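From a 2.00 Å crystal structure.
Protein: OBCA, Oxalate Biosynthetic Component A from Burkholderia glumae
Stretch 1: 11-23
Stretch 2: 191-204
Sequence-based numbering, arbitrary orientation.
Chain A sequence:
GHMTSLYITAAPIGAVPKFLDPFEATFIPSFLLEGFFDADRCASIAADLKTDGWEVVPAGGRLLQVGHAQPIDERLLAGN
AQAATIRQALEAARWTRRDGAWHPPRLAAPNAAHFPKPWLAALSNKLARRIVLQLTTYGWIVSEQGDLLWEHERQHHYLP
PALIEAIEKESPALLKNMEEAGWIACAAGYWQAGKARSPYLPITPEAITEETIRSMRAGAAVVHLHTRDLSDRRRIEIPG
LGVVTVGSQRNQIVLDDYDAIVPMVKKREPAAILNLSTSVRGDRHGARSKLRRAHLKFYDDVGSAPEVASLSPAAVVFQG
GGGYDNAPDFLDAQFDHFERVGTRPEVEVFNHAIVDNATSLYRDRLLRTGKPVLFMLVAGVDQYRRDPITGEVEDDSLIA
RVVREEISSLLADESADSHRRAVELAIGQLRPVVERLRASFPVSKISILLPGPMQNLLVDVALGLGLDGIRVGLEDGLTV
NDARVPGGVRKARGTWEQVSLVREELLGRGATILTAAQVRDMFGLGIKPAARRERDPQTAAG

Stretch 1 11-23: APIGAVPKFLDPF
Stretch 2 (191-204) WQAGKARSPYLPIT

Residues 11-23 and 191-204 meet through a short parallel β-bridge, in which Lys-18 pairs with Arg-197 (CA-CA 4.8 Å) and Phe-19 with Ser-198 (5.3 Å). Three backbone hydrogen bonds set the register: Lys-18 N to Ala-196 O (3.1 Å), Ser-198 N to Lys-18 O (3.1 Å) and Leu-20 N to Ser-198 O (3.0 Å), all nearly straight at 157-160°. Extended conformations at Lys-18 (φ/ψ -124/151), Arg-197 (-123/157) and Ser-198 (-143/140) allow this ladder. A fourth bond runs from Arg-197 NH1 to Phe-19 O (2.9 Å, 132°), so the arginine side chain also binds the facing backbone.

Lys-18 (m, t, p, t) and Arg-197 (χ1 m, χ2 -134°, χ3 t) share one face of the sheet. Lys-18 CE lies over the guanidinium, and Lys-18 NZ comes within 3.4 Å of Arg-197 NH2; these like-charged donors do not bond to each other, and each is hydrogen-bonded elsewhere in the structure.

Turns flank the second strand. A type II turn spans Gly-194 to Arg-197, and a type I turn spans Ser-198 to Leu-201, where Tyr-200 N donates to Ser-198 OG (3.0 Å). Gly-194 has positive φ (68°), and an ideal CB there would lie 2.9 Å from Leu-20 CD2, a clash.

On the opposite face, Phe-19 (χ1 t, χ2 77°) presents its ring edge to Pro-199 O, with CE1 3.3 Å from that oxygen, while Phe-19 CB lies 4.0 Å from Ile-203 CD1. Leu-20 (t, p) points toward the second stretch; its CB packs 3.8 Å from Arg-197 CD, its CD1 3.8 Å from Gln-192 CG. Leu-201 (t, p) reaches back, its CD1 3.9 Å from Pro-17 CG. Beyond it, Ile-13 CG1 lies 4.1 Å from Pro-202 CG. Together the stretches bury 863 Å².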

# COMPACT_ATOMS: atom_id res chain seq x y z
N ALA A 11 3.81 -3.84 -6.24
CA ALA A 11 2.86 -2.72 -6.35
C ALA A 11 3.30 -1.57 -5.43
O ALA A 11 2.90 -1.51 -4.28
CB ALA A 11 1.45 -3.18 -5.99
N PRO A 12 4.15 -0.67 -5.95
CA PRO A 12 4.89 0.25 -5.08
C PRO A 12 4.16 1.50 -4.60
O PRO A 12 4.68 2.15 -3.69
CB PRO A 12 6.09 0.68 -5.94
CG PRO A 12 6.18 -0.34 -7.05
CD PRO A 12 4.74 -0.74 -7.30
N ILE A 13 3.02 1.85 -5.19
CA ILE A 13 2.43 3.16 -4.89
C ILE A 13 1.00 3.10 -4.41
O ILE A 13 0.69 3.59 -3.32
CB ILE A 13 2.48 4.11 -6.11
CG1 ILE A 13 3.90 4.20 -6.66
CG2 ILE A 13 1.95 5.50 -5.72
CD1 ILE A 13 4.14 3.35 -7.90
N GLY A 14 0.13 2.52 -5.24
CA GLY A 14 -1.28 2.46 -4.93
C GLY A 14 -2.01 3.78 -4.86
O GLY A 14 -1.49 4.83 -5.27
N ALA A 15 -3.22 3.72 -4.33
CA ALA A 15 -4.08 4.87 -4.18
C ALA A 15 -4.09 5.43 -2.75
O ALA A 15 -4.27 6.63 -2.55
CB ALA A 15 -5.50 4.51 -4.60
N VAL A 16 -3.90 4.56 -1.77
CA VAL A 16 -4.23 4.91 -0.38
C VAL A 16 -3.09 5.43 0.51
O VAL A 16 -3.23 6.49 1.14
CB VAL A 16 -5.01 3.76 0.32
CG1 VAL A 16 -5.26 4.10 1.79
CG2 VAL A 16 -6.33 3.51 -0.42
N PRO A 17 -1.95 4.71 0.57
CA PRO A 17 -0.94 5.19 1.53
C PRO A 17 -0.35 6.56 1.15
O PRO A 17 -0.44 6.97 -0.02
CB PRO A 17 0.14 4.10 1.49
CG PRO A 17 -0.01 3.45 0.15
CD PRO A 17 -1.51 3.49 -0.13
N LYS A 18 0.23 7.27 2.12
CA LYS A 18 0.85 8.56 1.83
C LYS A 18 2.32 8.60 2.25
O LYS A 18 2.73 7.91 3.18
CB LYS A 18 0.05 9.70 2.50
CG LYS A 18 -1.35 9.92 1.91
CD LYS A 18 -2.08 11.10 2.56
CE LYS A 18 -1.39 12.43 2.22
NZ LYS A 18 -2.01 13.61 2.91
N PHE A 19 3.12 9.41 1.55
CA PHE A 19 4.50 9.64 1.94
C PHE A 19 4.54 10.52 3.19
O PHE A 19 3.78 11.48 3.32
CB PHE A 19 5.27 10.30 0.79
CG PHE A 19 6.61 10.87 1.20
CD1 PHE A 19 7.72 10.05 1.39
CD2 PHE A 19 6.77 12.25 1.38
CE1 PHE A 19 8.95 10.58 1.76
CE2 PHE A 19 7.99 12.79 1.76
CZ PHE A 19 9.09 11.95 1.95
N LEU A 20 5.42 10.17 4.12
CA LEU A 20 5.68 11.03 5.28
C LEU A 20 7.14 11.43 5.26
O LEU A 20 8.02 10.57 5.17
CB LEU A 20 5.36 10.29 6.58
CG LEU A 20 5.84 11.01 7.84
CD1 LEU A 20 5.07 12.31 8.02
CD2 LEU A 20 5.70 10.12 9.06
N ASP A 21 7.41 12.73 5.29
CA ASP A 21 8.78 13.20 5.39
C ASP A 21 9.22 13.04 6.85
O ASP A 21 8.72 13.74 7.72
CB ASP A 21 8.85 14.68 4.98
CG ASP A 21 10.27 15.20 4.92
OD1 ASP A 21 10.47 16.28 4.34
OD2 ASP A 21 11.20 14.54 5.45
N PRO A 22 10.16 12.11 7.13
CA PRO A 22 10.56 11.89 8.52
C PRO A 22 11.48 12.98 9.07
O PRO A 22 11.81 12.95 10.26
CB PRO A 22 11.35 10.58 8.45
CG PRO A 22 11.93 10.58 7.09
CD PRO A 22 10.89 11.23 6.21
N PHE A 23 11.90 13.91 8.22
CA PHE A 23 12.74 15.01 8.67
C PHE A 23 11.92 16.25 9.01
O PHE A 23 12.47 17.27 9.41
CB PHE A 23 13.80 15.35 7.64
CG PHE A 23 14.68 14.19 7.26
CD1 PHE A 23 15.61 13.69 8.16
CD2 PHE A 23 14.56 13.60 6.02
CE1 PHE A 23 16.42 12.62 7.81
CE2 PHE A 23 15.36 12.52 5.66
CZ PHE A 23 16.29 12.03 6.55
N TRP A 191 -0.44 16.33 16.34
CA TRP A 191 0.52 15.26 16.08
C TRP A 191 0.30 14.69 14.70
O TRP A 191 -0.83 14.45 14.28
CB TRP A 191 0.34 14.17 17.14
CG TRP A 191 1.02 12.85 16.85
CD1 TRP A 191 2.30 12.65 16.42
CD2 TRP A 191 0.45 11.55 17.02
NE1 TRP A 191 2.55 11.30 16.30
CE2 TRP A 191 1.43 10.60 16.66
CE3 TRP A 191 -0.81 11.09 17.43
CZ2 TRP A 191 1.20 9.23 16.70
CZ3 TRP A 191 -1.04 9.72 17.46
CH2 TRP A 191 -0.04 8.81 17.10
N GLN A 192 1.39 14.48 13.98
CA GLN A 192 1.33 13.75 12.72
C GLN A 192 1.69 12.30 12.99
O GLN A 192 2.87 11.95 13.13
CB GLN A 192 2.28 14.36 11.69
CG GLN A 192 2.33 13.59 10.36
CD GLN A 192 0.96 13.33 9.78
OE1 GLN A 192 0.34 12.29 10.07
NE2 GLN A 192 0.47 14.25 8.96
N ALA A 193 0.68 11.45 13.09
CA ALA A 193 0.89 10.05 13.37
C ALA A 193 1.54 9.35 12.18
O ALA A 193 2.30 8.37 12.34
CB ALA A 193 -0.43 9.39 13.71
N GLY A 194 1.25 9.85 10.99
CA GLY A 194 1.65 9.16 9.78
C GLY A 194 0.87 7.86 9.68
O GLY A 194 1.41 6.82 9.28
N LYS A 195 -0.41 7.92 10.06
CA LYS A 195 -1.31 6.77 9.90
C LYS A 195 -1.39 6.36 8.42
O LYS A 195 -1.63 7.21 7.55
CB LYS A 195 -2.69 7.11 10.45
CG LYS A 195 -3.61 5.90 10.64
CD LYS A 195 -4.85 6.27 11.47
CE LYS A 195 -4.69 5.90 12.94
NZ LYS A 195 -4.90 4.44 13.18
N ALA A 196 -1.18 5.08 8.13
CA ALA A 196 -1.10 4.59 6.75
C ALA A 196 -0.08 5.41 5.95
O ALA A 196 -0.31 5.74 4.78
CB ALA A 196 -2.48 4.61 6.08
N ARG A 197 1.04 5.73 6.59
CA ARG A 197 2.10 6.47 5.92
C ARG A 197 3.42 5.71 5.96
O ARG A 197 3.66 4.87 6.84
CB ARG A 197 2.29 7.85 6.54
CG ARG A 197 1.10 8.80 6.35
CD ARG A 197 1.59 10.15 5.90
NE ARG A 197 0.57 11.19 6.01
CZ ARG A 197 0.76 12.44 5.60
NH1 ARG A 197 1.92 12.78 5.06
NH2 ARG A 197 -0.20 13.35 5.73
N SER A 198 4.29 6.03 5.01
CA SER A 198 5.62 5.46 4.99
C SER A 198 6.59 6.53 4.51
O SER A 198 6.27 7.29 3.61
CB SER A 198 5.67 4.23 4.09
OG SER A 198 7.01 3.89 3.76
N PRO A 199 7.77 6.59 5.14
CA PRO A 199 8.80 7.52 4.69
C PRO A 199 9.47 7.04 3.40
O PRO A 199 10.34 7.75 2.88
CB PRO A 199 9.82 7.48 5.84
CG PRO A 199 9.67 6.08 6.40
CD PRO A 199 8.18 5.86 6.35
N TYR A 200 9.07 5.88 2.89
CA TYR A 200 9.67 5.32 1.67
C TYR A 200 8.70 5.21 0.48
O TYR A 200 9.07 4.68 -0.57
CB TYR A 200 10.29 3.95 1.95
CG TYR A 200 11.11 3.92 3.22
CD1 TYR A 200 12.29 4.64 3.32
CD2 TYR A 200 10.69 3.17 4.32
CE1 TYR A 200 13.06 4.61 4.49
CE2 TYR A 200 11.45 3.13 5.50
CZ TYR A 200 12.63 3.86 5.58
OH TYR A 200 13.40 3.83 6.73
N LEU A 201 7.47 5.70 0.64
CA LEU A 201 6.51 5.67 -0.46
C LEU A 201 6.92 6.59 -1.61
O LEU A 201 7.09 7.80 -1.41
CB LEU A 201 5.12 6.10 0.02
CG LEU A 201 4.03 5.83 -1.02
CD1 LEU A 201 3.65 4.35 -0.99
CD2 LEU A 201 2.80 6.73 -0.78
N PRO A 202 7.07 6.03 -2.82
CA PRO A 202 7.47 6.84 -3.98
C PRO A 202 6.28 7.48 -4.67
O PRO A 202 5.36 6.79 -5.13
CB PRO A 202 8.13 5.82 -4.91
CG PRO A 202 7.41 4.50 -4.59
CD PRO A 202 6.94 4.59 -3.15
N ILE A 203 6.31 8.81 -4.76
CA ILE A 203 5.19 9.52 -5.35
C ILE A 203 5.59 10.43 -6.51
O ILE A 203 4.75 11.13 -7.08
CB ILE A 203 4.43 10.32 -4.28
CG1 ILE A 203 5.34 11.37 -3.63
CG2 ILE A 203 3.87 9.37 -3.23
CD1 ILE A 203 4.60 12.22 -2.60
N THR A 204 6.87 10.40 -6.87
CA THR A 204 7.36 11.21 -7.98
C THR A 204 7.91 10.30 -9.07
O THR A 204 8.24 9.14 -8.79
CB THR A 204 8.48 12.17 -7.52
OG1 THR A 204 9.62 11.41 -7.13
CG2 THR A 204 8.01 13.03 -6.36